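Local atomic coordinates of myosin-2 (Saccharomyces cerevisiae, PDB entry 6IXO), a protein that carries organelles and other cargo along polarized actin cables, binding receptor proteins through the globular tail domain that makes up this chain. Residues L46-V51 and K217-I221; L58-S63 and E110-F114; L97-V102 and W162-L166; F226-T231 and G275-G279. All coordinates share one frame; numbering follows the deposited sequence. Where two conformers were deposited one is given.

How the interactions relate
From the N terminus of this all-helical globular tail, a worked example of loops of very different size closed by a few contacts, 46-51 opens the widest loop, which interaction 1 closes only at 217-221, the end of helix 202-218. Nested inside it, interactions 2 and 3 cross: 97-102 comes before 110-114, and both lie on helix 97-124, which joins helix 53-67 in one and helix 134-180 in the other. Interaction 4 follows in series, setting a later loop on helix 223-247. Interaction 3 touches two others, with Val102 against Phe219 and Ile221 of interaction 1 and Trp162 against Val229 of interaction 4.

Interaction 1 (L46-V51 and K217-I221); sequences LSKRDV and KSFHI
Leu46 lies across from Ser218 and Val51 across from Phe219, their CA atoms 6.5 Å and 6.1 Å apart respectively, where a loop entering the short, weakly bonded helix 48-51 passes the C-terminal end of helix 202-218. That end illustrates a common way of stopping a helix: a Schellman motif, with His220 as its C-prime residue at positive phi. The turn directs the histidine CB toward the loop, and chi1 of -49°, with CG opposite its own carbonyl carbon, lets the ring reach across. His220 NE2 donates to Leu46 O at 2.7 Å, with an N-H...O angle of 144°. The oxygen lies in the plane of the imidazole, whereas NE2 stands above the carbonyl plane, 42° out of it. The methylene CG of Lys48 rests over a face of the His220 ring in a CH-pi contact, 4.1 Å from its centroid, and the lysine chain runs on extended from there. A water completes the polar link: Leu46 N donates to it at 3.0 Å, and it donates in turn to Ser218 O at 2.7 Å. Both backbone groups of Leu46 are thus tied to the helix end. The apolar half follows Phe219. Leu46 CD1 lies at the edge of the Phe219 ring, 3.7 Å from Phe219 CE1, the two side chains pointing the same way, while Val51 CG1 packs on Phe219 CB at 3.9 Å. Helix 97-124 packs against both segments, with Ala106 touching Val51, Val102 touching Phe219 and Asn107 bonded to Val51 O; the loop residue Pro38 touches both Leu46 and Phe219.

Interaction 2 (L58-S63 and E110-F114); sequences LIIVLS and ELYSF
The side chains of Ile59 and Phe114 run antiparallel alongside one another, so that the isoleucine lies along the aromatic side chain from root to ring. Ile59 CG2 stands over a face of the Phe114 ring, 3.7 Å from its centroid and 14° off the normal, a CH-pi contact. The other branch reaches back toward the opposite helix, bringing Ile59 CD1 to 3.6 Å from Phe114 CB. The ring is extended into the interface because Phe114 CG is anti to the backbone N (chi1 172°), and Leu62 CD2 meets its edge, 4.2 Å from Phe114 CE2. Next to this pair Leu58 and Leu111 are set at a slant: their CD1 methyls are 3.9 Å apart, and Leu111 CD2 also touches Ile59 CG1 at 4.0 Å. Were Phe114 an alanine, Ile59 CG2 and Leu62 CD2 would probably lose their shared partner and a gap would be likely to open between the helices. Helices 53-67 and 97-124 pack obliquely: the axes of 58-63 and 110-114 come within 11.0 Å and cross at -33°. Around them, helix 71-90 covers Leu58 through Phe77 and Val81, helix 134-180 covers Leu111 through Phe151, and Glu110 forms a salt bridge with Arg56.

Interaction 3 (L97-V102 and W162-L166); sequences LIPSGV and WLKKL
Trp162 enters helix 97-102 as a knob seated among Leu97, Ile98, Gly101 and Val102, and here the packing is tight. Gly101 CA lies over a face of the indole, 3.4 Å from Trp162 NE1; any CB on this residue would collide with that nitrogen. Leu166 CD1 covers the opposite face, while Val102 CG2 touches Trp162 CH2 at 3.6 Å. With CG anti to the backbone N (chi1 -175°), the indole reaches far enough for Trp162 NE1 to donate to Leu97 O at 2.9 Å and 153°. That oxygen also accepts Gly101 N from the other face of its plane, so two bonds hold a buried carbonyl. Substituting phenylalanine for Trp162 would remove the indole N-H and probably leave Leu97 O with its helical donor alone and the hole partly unfilled. The contact relaxes toward Lys165, which is partly exposed: Lys165 CB rests on Leu97 CD1 at 3.9 Å, but the chain then turns away, and NZ bonds to the carbonyls of Thr90 and Leu92. Leu166 CD2 packs on Ile98 CG1 at 3.7 Å and also meets Leu97 CD2. With local axes 168° apart, this is a single knob-into-hole between antiparallel helices of the all-helical, Dilute-family cargo-binding tail.

Interaction 4 (F226-T231 and G275-G279); sequences FHAVVT and GLTDG
The carbonyl oxygen of His227, a residue whose ring meets Leu276 and Asp278 across the contact, takes two donors from one residue: Thr231 N at 3.0 Å, the ordinary helical bond, and, in the conformer given, Thr231 OG1 at 2.9 Å. They arrive from opposite faces of the carbonyl plane, and in that same conformer the hydroxyl also lies over a face of the His227 ring. Torsion chi1 of His227, -175°, swings the imidazole out from the helix toward the loop, where NE2 donates to Asp278 OD1. The oxygen is met on its syn side and lies close to the ring plane, while the carboxylate is turned 55° from that plane. The modelled length of 2.5 Å between His227 NE2 and Asp278 OD1 is doubtful, since His227 has two conformers and Asp278 is poorly ordered. Such a pairing illustrates how an interhelical loop can be fastened to a neighbouring helix: within the DIL region, 275-279 follows helix 254-273 and leads into helix 279-282, folding against helix 223-247. Gly275 makes the turn with a phi of 94°, where a side chain would strike the carbonyl oxygen of the residue before. Leu276 then inserts both methyls. Leu276 CD1 presses on Val230 CG1 at 3.5 Å, tighter than usual for two carbons, and Leu276 CD2 touches Phe226 CE2 at 3.9 Å and His227 CD2 at 3.8 Å. Tyr213 packs edge-to-face with Phe226, Phe209 of helix 202-218 lies against Val230, and Cys271 of helix 254-273 touches Leu276.

Interaction 1 (L46-V51 and K217-I221)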
loop_
_atom_site.group_PDB
_atom_site.type_symbol
_atom_site.label_atom_id
_atom_site.label_comp_id
_atom_site.label_asym_id
_atom_site.label_seq_id
_atom_site.Cartn_x
_atom_site.Cartn_y
_atom_site.Cartn_z
ATOM N N LEU A 46 16.909 10.942 4.645
ATOM C CA LEU A 46 17.578 9.746 4.140
ATOM C C LEU A 46 18.062 9.941 2.735
ATOM O O LEU A 46 17.321 10.443 1.889
ATOM C CB LEU A 46 16.631 8.540 4.161
ATOM C CG LEU A 46 16.083 8.189 5.526
ATOM C CD1 LEU A 46 15.115 7.013 5.405
ATOM C CD2 LEU A 46 17.238 7.862 6.443
ATOM N N SER A 47 19.294 9.527 2.472
ATOM C CA SER A 47 19.733 9.385 1.096
ATOM C C SER A 47 19.075 8.142 0.497
ATOM O O SER A 47 18.614 7.255 1.226
ATOM C CB SER A 47 21.250 9.271 1.014
ATOM O OG SER A 47 21.634 8.016 1.541
ATOM N N LYS A 48 19.044 8.058 -0.828
ATOM C CA LYS A 48 18.418 6.912 -1.468
ATOM C C LYS A 48 19.204 5.647 -1.153
ATOM O O LYS A 48 18.618 4.583 -1.038
ATOM C CB LYS A 48 18.288 7.130 -2.977
ATOM C CG LYS A 48 17.203 8.147 -3.305
ATOM C CD LYS A 48 17.112 8.508 -4.778
ATOM C CE LYS A 48 16.009 9.547 -4.990
ATOM N NZ LYS A 48 15.845 9.945 -6.415
ATOM N N ARG A 49 20.523 5.764 -0.981
ATOM C CA ARG A 49 21.300 4.553 -0.745
ATOM C C ARG A 49 20.965 3.871 0.601
ATOM O O ARG A 49 21.128 2.667 0.722
ATOM C CB ARG A 49 22.810 4.841 -0.848
ATOM C CG ARG A 49 23.441 5.422 0.394
ATOM C CD ARG A 49 24.897 5.801 0.094
ATOM N NE ARG A 49 25.675 6.052 1.302
ATOM C CZ ARG A 49 27.007 6.093 1.334
ATOM N NH1 ARG A 49 27.714 5.886 0.224
ATOM N NH2 ARG A 49 27.634 6.328 2.478
ATOM N N ASP A 50 20.488 4.629 1.591
ATOM C CA ASP A 50 20.085 4.065 2.890
ATOM C C ASP A 50 18.786 3.261 2.790
ATOM O O ASP A 50 18.504 2.395 3.618
ATOM C CB ASP A 50 19.900 5.177 3.932
ATOM C CG ASP A 50 21.188 5.938 4.231
ATOM O OD1 ASP A 50 22.284 5.342 4.109
ATOM O OD2 ASP A 50 21.090 7.136 4.594
ATOM N N VAL A 51 17.994 3.565 1.771
ATOM C CA VAL A 51 16.715 2.930 1.577
ATOM C C VAL A 51 16.854 1.701 0.680
ATOM O O VAL A 51 16.327 0.643 0.978
ATOM C CB VAL A 51 15.687 3.902 0.961
ATOM C CG1 VAL A 51 14.371 3.179 0.705
ATOM C CG2 VAL A 51 15.476 5.103 1.898
ATOM N N LYS A 217 7.076 9.142 1.940
ATOM C CA LYS A 217 7.851 10.368 1.723
ATOM C C LYS A 217 9.362 10.179 1.988
ATOM O O LYS A 217 10.239 10.555 1.160
ATOM C CB LYS A 217 7.284 11.492 2.616
ATOM C CG LYS A 217 7.927 12.831 2.338
ATOM C CD LYS A 217 7.056 14.007 2.766
ATOM C CE LYS A 217 7.661 15.320 2.224
ATOM N NZ LYS A 217 6.723 16.479 2.331
ATOM N N SER A 218 9.674 9.597 3.146
ATOM C CA SER A 218 11.069 9.488 3.566
ATOM C C SER A 218 11.795 8.494 2.697
ATOM O O SER A 218 13.009 8.644 2.483
ATOM C CB SER A 218 11.210 9.064 5.021
ATOM O OG SER A 218 10.699 10.051 5.906
ATOM N N PHE A 219 11.076 7.472 2.217
ATOM C CA PHE A 219 11.741 6.423 1.429
ATOM C C PHE A 219 11.716 6.741 -0.054
ATOM O O PHE A 219 11.970 5.852 -0.872
ATOM C CB PHE A 219 11.112 5.034 1.659
ATOM C CG PHE A 219 11.297 4.506 3.057
ATOM C CD1 PHE A 219 12.020 5.233 4.004
ATOM C CD2 PHE A 219 10.709 3.295 3.441
ATOM C CE1 PHE A 219 12.170 4.773 5.311
ATOM C CE2 PHE A 219 10.858 2.825 4.736
ATOM C CZ PHE A 219 11.594 3.571 5.679
ATOM N N HIS A 220 11.393 7.997 -0.384
ATOM C CA HIS A 220 11.422 8.498 -1.754
ATOM C C HIS A 220 10.511 7.704 -2.681
ATOM O O HIS A 220 10.871 7.396 -3.796
ATOM C CB HIS A 220 12.875 8.482 -2.287
ATOM C CG HIS A 220 13.853 9.108 -1.343
ATOM N ND1 HIS A 220 13.886 10.467 -1.107
ATOM C CD2 HIS A 220 14.810 8.564 -0.556
ATOM C CE1 HIS A 220 14.837 10.732 -0.231
ATOM N NE2 HIS A 220 15.413 9.598 0.120
ATOM N N ILE A 221 9.322 7.376 -2.218
ATOM C CA ILE A 221 8.381 6.634 -3.047
ATOM C C ILE A 221 7.604 7.597 -3.908
ATOM O O ILE A 221 7.159 8.637 -3.429
ATOM C CB ILE A 221 7.371 5.822 -2.205
ATOM C CG1 ILE A 221 8.101 4.803 -1.345
ATOM C CG2 ILE A 221 6.375 5.104 -3.124
ATOM C CD1 ILE A 221 8.895 3.817 -2.166
HETATM O O HOH W 1 14.318 10.871 3.218
#

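Interaction 2 (L58-S63 and E110-F114)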
loop_
_atom_site.group_PDB
_atom_site.type_symbol
_atom_site.label_atom_id
_atom_site.label_comp_id
_atom_site.label_asym_id
_atom_site.label_seq_id
_atom_site.Cartn_x
_atom_site.Cartn_y
_atom_site.Cartn_z
ATOM N N LEU A 58 22.532 -6.223 -4.687
ATOM C CA LEU A 58 22.109 -7.250 -5.634
ATOM C C LEU A 58 22.482 -6.886 -7.061
ATOM O O LEU A 58 22.926 -7.734 -7.828
ATOM C CB LEU A 58 20.586 -7.457 -5.548
ATOM C CG LEU A 58 20.066 -8.048 -4.237
ATOM C CD1 LEU A 58 18.509 -8.083 -4.230
ATOM C CD2 LEU A 58 20.617 -9.434 -4.018
ATOM N N ILE A 59 22.273 -5.624 -7.405
ATOM C CA ILE A 59 22.599 -5.119 -8.739
ATOM C C ILE A 59 24.093 -5.264 -9.039
ATOM O O ILE A 59 24.495 -5.651 -10.155
ATOM C CB ILE A 59 22.141 -3.627 -8.879
ATOM C CG1 ILE A 59 20.602 -3.578 -8.992
ATOM C CG2 ILE A 59 22.788 -2.952 -10.095
ATOM C CD1 ILE A 59 19.998 -2.171 -8.698
ATOM N N ILE A 60 24.936 -4.984 -8.054
ATOM C CA ILE A 60 26.378 -5.102 -8.297
ATOM C C ILE A 60 26.750 -6.562 -8.552
ATOM O O ILE A 60 27.447 -6.886 -9.524
ATOM C CB ILE A 60 27.179 -4.550 -7.128
ATOM C CG1 ILE A 60 27.007 -3.033 -7.099
ATOM C CG2 ILE A 60 28.658 -4.938 -7.256
ATOM C CD1 ILE A 60 27.280 -2.395 -5.767
ATOM N N VAL A 61 26.280 -7.435 -7.672
ATOM C CA VAL A 61 26.537 -8.864 -7.781
ATOM C C VAL A 61 26.036 -9.395 -9.106
ATOM O O VAL A 61 26.768 -10.080 -9.814
ATOM C CB VAL A 61 25.860 -9.664 -6.651
ATOM C CG1 VAL A 61 25.901 -11.160 -6.967
ATOM C CG2 VAL A 61 26.514 -9.353 -5.325
ATOM N N LEU A 62 24.790 -9.073 -9.433
ATOM C CA LEU A 62 24.146 -9.563 -10.652
ATOM C C LEU A 62 24.906 -9.186 -11.894
ATOM O O LEU A 62 25.207 -10.014 -12.773
ATOM C CB LEU A 62 22.716 -9.000 -10.756
ATOM C CG LEU A 62 21.952 -9.394 -12.031
ATOM C CD1 LEU A 62 21.904 -10.893 -12.177
ATOM C CD2 LEU A 62 20.502 -8.840 -12.034
ATOM N N SER A 63 25.214 -7.907 -11.980
ATOM C CA SER A 63 25.902 -7.432 -13.152
ATOM C C SER A 63 27.303 -8.021 -13.259
ATOM O O SER A 63 27.785 -8.253 -14.378
ATOM C CB SER A 63 25.938 -5.907 -13.163
ATOM O OG SER A 63 26.558 -5.395 -12.016
ATOM N N GLU A 110 13.575 -0.644 -7.345
ATOM C CA GLU A 110 14.936 -0.306 -7.801
ATOM C C GLU A 110 15.490 -1.462 -8.667
ATOM O O GLU A 110 16.166 -1.250 -9.661
ATOM C CB GLU A 110 15.850 -0.057 -6.594
ATOM C CG GLU A 110 17.300 0.311 -6.953
ATOM C CD GLU A 110 17.421 1.786 -7.298
ATOM O OE1 GLU A 110 16.386 2.494 -7.270
ATOM O OE2 GLU A 110 18.552 2.227 -7.565
ATOM N N LEU A 111 15.186 -2.695 -8.275
ATOM C CA LEU A 111 15.632 -3.879 -9.011
ATOM C C LEU A 111 14.985 -3.925 -10.388
ATOM O O LEU A 111 15.631 -4.196 -11.400
ATOM C CB LEU A 111 15.274 -5.146 -8.246
ATOM C CG LEU A 111 16.128 -5.448 -7.016
ATOM C CD1 LEU A 111 15.509 -6.577 -6.153
ATOM C CD2 LEU A 111 17.583 -5.808 -7.472
ATOM N N TYR A 112 13.685 -3.676 -10.422
ATOM C CA TYR A 112 12.965 -3.760 -11.679
ATOM C C TYR A 112 13.501 -2.695 -12.605
ATOM O O TYR A 112 13.771 -2.932 -13.783
ATOM C CB TYR A 112 11.440 -3.612 -11.442
ATOM C CG TYR A 112 10.661 -3.542 -12.744
ATOM C CD1 TYR A 112 10.451 -4.690 -13.514
ATOM C CD2 TYR A 112 10.176 -2.331 -13.226
ATOM C CE1 TYR A 112 9.776 -4.628 -14.739
ATOM C CE2 TYR A 112 9.465 -2.261 -14.434
ATOM C CZ TYR A 112 9.281 -3.413 -15.194
ATOM O OH TYR A 112 8.571 -3.352 -16.384
ATOM N N SER A 113 13.732 -1.515 -12.044
ATOM C CA SER A 113 14.222 -0.407 -12.834
ATOM C C SER A 113 15.613 -0.723 -13.393
ATOM O O SER A 113 15.953 -0.347 -14.514
ATOM C CB SER A 113 14.246 0.882 -11.993
ATOM O OG SER A 113 12.912 1.159 -11.486
ATOM N N PHE A 114 16.417 -1.409 -12.598
ATOM C CA PHE A 114 17.722 -1.806 -13.105
ATOM C C PHE A 114 17.595 -2.763 -14.293
ATOM O O PHE A 114 18.324 -2.655 -15.262
ATOM C CB PHE A 114 18.572 -2.478 -12.029
ATOM C CG PHE A 114 19.833 -3.067 -12.612
ATOM C CD1 PHE A 114 20.820 -2.232 -13.067
ATOM C CD2 PHE A 114 19.961 -4.434 -12.804
ATOM C CE1 PHE A 114 21.981 -2.745 -13.684
ATOM C CE2 PHE A 114 21.126 -4.957 -13.419
ATOM C CZ PHE A 114 22.113 -4.105 -13.851
#

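Interaction 3 (L97-V102 and W162-L166)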
loop_
_atom_site.group_PDB
_atom_site.type_symbol
_atom_site.label_atom_id
_atom_site.label_comp_id
_atom_site.label_asym_id
_atom_site.label_seq_id
_atom_site.Cartn_x
_atom_site.Cartn_y
_atom_site.Cartn_z
ATOM N N LEU A 97 4.780 -3.465 9.876
ATOM C CA LEU A 97 4.132 -3.723 8.588
ATOM C C LEU A 97 4.269 -2.589 7.579
ATOM O O LEU A 97 4.603 -2.815 6.418
ATOM C CB LEU A 97 2.637 -4.013 8.822
ATOM C CG LEU A 97 1.853 -4.232 7.532
ATOM C CD1 LEU A 97 2.346 -5.415 6.751
ATOM C CD2 LEU A 97 0.383 -4.436 7.948
ATOM N N ILE A 98 4.022 -1.359 8.006
ATOM C CA ILE A 98 4.047 -0.260 7.043
ATOM C C ILE A 98 5.505 0.070 6.620
ATOM O O ILE A 98 5.796 0.034 5.425
ATOM C CB ILE A 98 3.329 1.019 7.607
ATOM C CG1 ILE A 98 1.812 0.747 7.703
ATOM C CG2 ILE A 98 3.622 2.234 6.718
ATOM C CD1 ILE A 98 1.063 1.760 8.717
ATOM N N PRO A 99 6.407 0.377 7.576
ATOM C CA PRO A 99 7.765 0.684 7.071
ATOM C C PRO A 99 8.409 -0.486 6.332
ATOM O O PRO A 99 9.036 -0.233 5.295
ATOM C CB PRO A 99 8.572 1.041 8.345
ATOM C CG PRO A 99 7.731 0.572 9.495
ATOM C CD PRO A 99 6.304 0.573 9.030
ATOM N N SER A 100 8.249 -1.731 6.797
ATOM C CA SER A 100 8.941 -2.824 6.087
ATOM C C SER A 100 8.347 -3.018 4.719
ATOM O O SER A 100 9.050 -3.313 3.768
ATOM C CB SER A 100 8.900 -4.116 6.874
ATOM O OG SER A 100 9.644 -3.957 8.075
ATOM N N GLY A 101 7.036 -2.845 4.593
ATOM C CA GLY A 101 6.442 -3.015 3.274
ATOM C C GLY A 101 6.886 -1.947 2.296
ATOM O O GLY A 101 7.143 -2.217 1.132
ATOM N N VAL A 102 6.956 -0.707 2.749
ATOM C CA VAL A 102 7.349 0.365 1.836
ATOM C C VAL A 102 8.825 0.171 1.425
ATOM O O VAL A 102 9.212 0.367 0.256
ATOM C CB VAL A 102 7.148 1.752 2.495
ATOM C CG1 VAL A 102 7.655 2.867 1.581
ATOM C CG2 VAL A 102 5.593 1.969 2.839
ATOM N N TRP A 162 1.016 -6.933 0.564
ATOM C CA TRP A 162 1.119 -5.860 1.546
ATOM C C TRP A 162 -0.201 -5.123 1.726
ATOM O O TRP A 162 -0.627 -4.871 2.843
ATOM C CB TRP A 162 2.179 -4.873 1.112
ATOM C CG TRP A 162 2.474 -3.760 2.111
ATOM C CD1 TRP A 162 2.909 -3.902 3.418
ATOM C CD2 TRP A 162 2.377 -2.367 1.867
ATOM N NE1 TRP A 162 3.117 -2.658 3.975
ATOM C CE2 TRP A 162 2.806 -1.701 3.035
ATOM C CE3 TRP A 162 1.979 -1.606 0.764
ATOM C CZ2 TRP A 162 2.835 -0.313 3.137
ATOM C CZ3 TRP A 162 2.034 -0.214 0.857
ATOM C CH2 TRP A 162 2.461 0.416 2.027
ATOM N N LEU A 163 -0.823 -4.771 0.613
ATOM C CA LEU A 163 -2.033 -3.964 0.660
ATOM C C LEU A 163 -3.141 -4.753 1.394
ATOM O O LEU A 163 -3.899 -4.184 2.184
ATOM C CB LEU A 163 -2.466 -3.571 -0.757
ATOM C CG LEU A 163 -3.528 -2.457 -0.869
ATOM C CD1 LEU A 163 -3.213 -1.277 0.055
ATOM C CD2 LEU A 163 -3.685 -1.950 -2.314
ATOM N N LYS A 164 -3.204 -6.060 1.161
ATOM C CA LYS A 164 -4.193 -6.878 1.864
ATOM C C LYS A 164 -3.943 -6.887 3.363
ATOM O O LYS A 164 -4.876 -6.794 4.168
ATOM C CB LYS A 164 -4.197 -8.313 1.320
ATOM C CG LYS A 164 -5.089 -9.252 2.183
ATOM C CD LYS A 164 -5.191 -10.689 1.571
ATOM C CE LYS A 164 -5.756 -10.663 0.128
ATOM N NZ LYS A 164 -7.196 -10.138 0.030
ATOM N N LYS A 165 -2.686 -6.981 3.761
ATOM C CA LYS A 165 -2.360 -6.923 5.187
ATOM C C LYS A 165 -2.739 -5.577 5.792
ATOM O O LYS A 165 -3.226 -5.528 6.928
ATOM C CB LYS A 165 -0.851 -7.191 5.424
ATOM C CG LYS A 165 -0.457 -8.685 5.285
ATOM C CD LYS A 165 1.123 -8.775 5.138
ATOM C CE LYS A 165 1.531 -10.255 4.948
ATOM N NZ LYS A 165 1.281 -11.035 6.168
ATOM N N LEU A 166 -2.518 -4.500 5.041
ATOM C CA LEU A 166 -2.961 -3.177 5.486
ATOM C C LEU A 166 -4.475 -3.137 5.707
ATOM O O LEU A 166 -4.929 -2.597 6.701
ATOM C CB LEU A 166 -2.599 -2.093 4.471
ATOM C CG LEU A 166 -1.075 -1.869 4.338
ATOM C CD1 LEU A 166 -0.916 -0.756 3.330
ATOM C CD2 LEU A 166 -0.384 -1.438 5.660
#

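Interaction 4 (F226-T231 and G275-G279)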
loop_
_atom_site.group_PDB
_atom_site.type_symbol
_atom_site.label_atom_id
_atom_site.label_comp_id
_atom_site.label_asym_id
_atom_site.label_seq_id
_atom_site.Cartn_x
_atom_site.Cartn_y
_atom_site.Cartn_z
ATOM N N PHE A 226 1.616 6.447 -3.402
ATOM C CA PHE A 226 0.956 6.909 -2.182
ATOM C C PHE A 226 -0.547 7.136 -2.429
ATOM O O PHE A 226 -1.424 6.695 -1.642
ATOM C CB PHE A 226 1.627 8.196 -1.684
ATOM C CG PHE A 226 0.829 8.871 -0.544
ATOM C CD1 PHE A 226 0.834 8.319 0.713
ATOM C CD2 PHE A 226 0.141 10.023 -0.771
ATOM C CE1 PHE A 226 0.102 8.912 1.800
ATOM C CE2 PHE A 226 -0.601 10.654 0.286
ATOM C CZ PHE A 226 -0.613 10.086 1.574
ATOM N N HIS A 227 -0.858 7.844 -3.519
ATOM C CA HIS A 227 -2.256 8.104 -3.868
ATOM C C HIS A 227 -3.041 6.804 -4.001
ATOM O O HIS A 227 -4.158 6.688 -3.508
ATOM C CB HIS A 227 -2.379 8.912 -5.173
ATOM C CG HIS A 227 -3.790 9.303 -5.489
ATOM N ND1 HIS A 227 -4.619 8.534 -6.283
ATOM C CD2 HIS A 227 -4.543 10.347 -5.065
ATOM C CE1 HIS A 227 -5.814 9.098 -6.345
ATOM N NE2 HIS A 227 -5.793 10.198 -5.614
ATOM N N ALA A 228 -2.468 5.820 -4.676
ATOM C CA ALA A 228 -3.207 4.556 -4.923
ATOM C C ALA A 228 -3.453 3.826 -3.623
ATOM O O ALA A 228 -4.553 3.344 -3.357
ATOM C CB ALA A 228 -2.378 3.633 -5.934
ATOM N N VAL A 229 -2.410 3.720 -2.814
ATOM C CA VAL A 229 -2.519 2.962 -1.578
ATOM C C VAL A 229 -3.571 3.589 -0.663
ATOM O O VAL A 229 -4.461 2.924 -0.137
ATOM C CB VAL A 229 -1.179 2.926 -0.843
ATOM C CG1 VAL A 229 -1.383 2.412 0.612
ATOM C CG2 VAL A 229 -0.175 2.057 -1.648
ATOM N N VAL A 230 -3.486 4.899 -0.488
ATOM C CA VAL A 230 -4.395 5.516 0.467
ATOM C C VAL A 230 -5.833 5.582 -0.035
ATOM O O VAL A 230 -6.795 5.396 0.746
ATOM C CB VAL A 230 -3.877 6.942 0.830
ATOM C CG1 VAL A 230 -4.949 7.685 1.693
ATOM C CG2 VAL A 230 -2.581 6.776 1.620
ATOM N N THR A 231 -6.026 5.834 -1.327
ATOM C CA THR A 231 -7.365 5.827 -1.920
ATOM C C THR A 231 -8.025 4.453 -1.747
ATOM O O THR A 231 -9.229 4.317 -1.426
ATOM C CB THR A 231 -7.278 6.191 -3.424
ATOM O OG1 THR A 231 -6.963 7.584 -3.544
ATOM C CG2 THR A 231 -8.598 5.902 -4.128
ATOM N N GLY A 275 -1.882 15.718 0.701
ATOM C CA GLY A 275 -1.717 15.522 -0.727
ATOM C C GLY A 275 -2.906 14.955 -1.477
ATOM O O GLY A 275 -2.881 14.855 -2.697
ATOM N N LEU A 276 -3.957 14.577 -0.774
ATOM C CA LEU A 276 -5.092 14.031 -1.487
ATOM C C LEU A 276 -6.125 15.108 -1.747
ATOM O O LEU A 276 -6.341 15.977 -0.919
ATOM C CB LEU A 276 -5.722 12.892 -0.701
ATOM C CG LEU A 276 -4.856 11.707 -0.291
ATOM C CD1 LEU A 276 -5.805 10.660 0.145
ATOM C CD2 LEU A 276 -4.023 11.201 -1.444
ATOM N N THR A 277 -6.784 15.040 -2.889
ATOM C CA THR A 277 -7.874 15.962 -3.162
ATOM C C THR A 277 -9.171 15.176 -3.307
ATOM O O THR A 277 -10.250 15.750 -3.437
ATOM C CB THR A 277 -7.608 16.791 -4.427
ATOM O OG1 THR A 277 -7.087 15.932 -5.448
ATOM C CG2 THR A 277 -6.592 17.893 -4.135
ATOM N N ASP A 278 -9.058 13.854 -3.258
ATOM C CA ASP A 278 -10.215 12.980 -3.460
ATOM C C ASP A 278 -10.596 12.188 -2.208
ATOM O O ASP A 278 -11.426 11.262 -2.264
ATOM C CB ASP A 278 -9.938 12.022 -4.618
ATOM C CG ASP A 278 -8.479 11.614 -4.695
ATOM O OD1 ASP A 278 -7.962 11.494 -5.824
ATOM O OD2 ASP A 278 -7.849 11.420 -3.632
ATOM N N GLY A 279 -9.991 12.541 -1.077
ATOM C CA GLY A 279 -10.335 11.893 0.185
ATOM C C GLY A 279 -11.817 12.025 0.504
ATOM O O GLY A 279 -12.461 11.076 0.949
#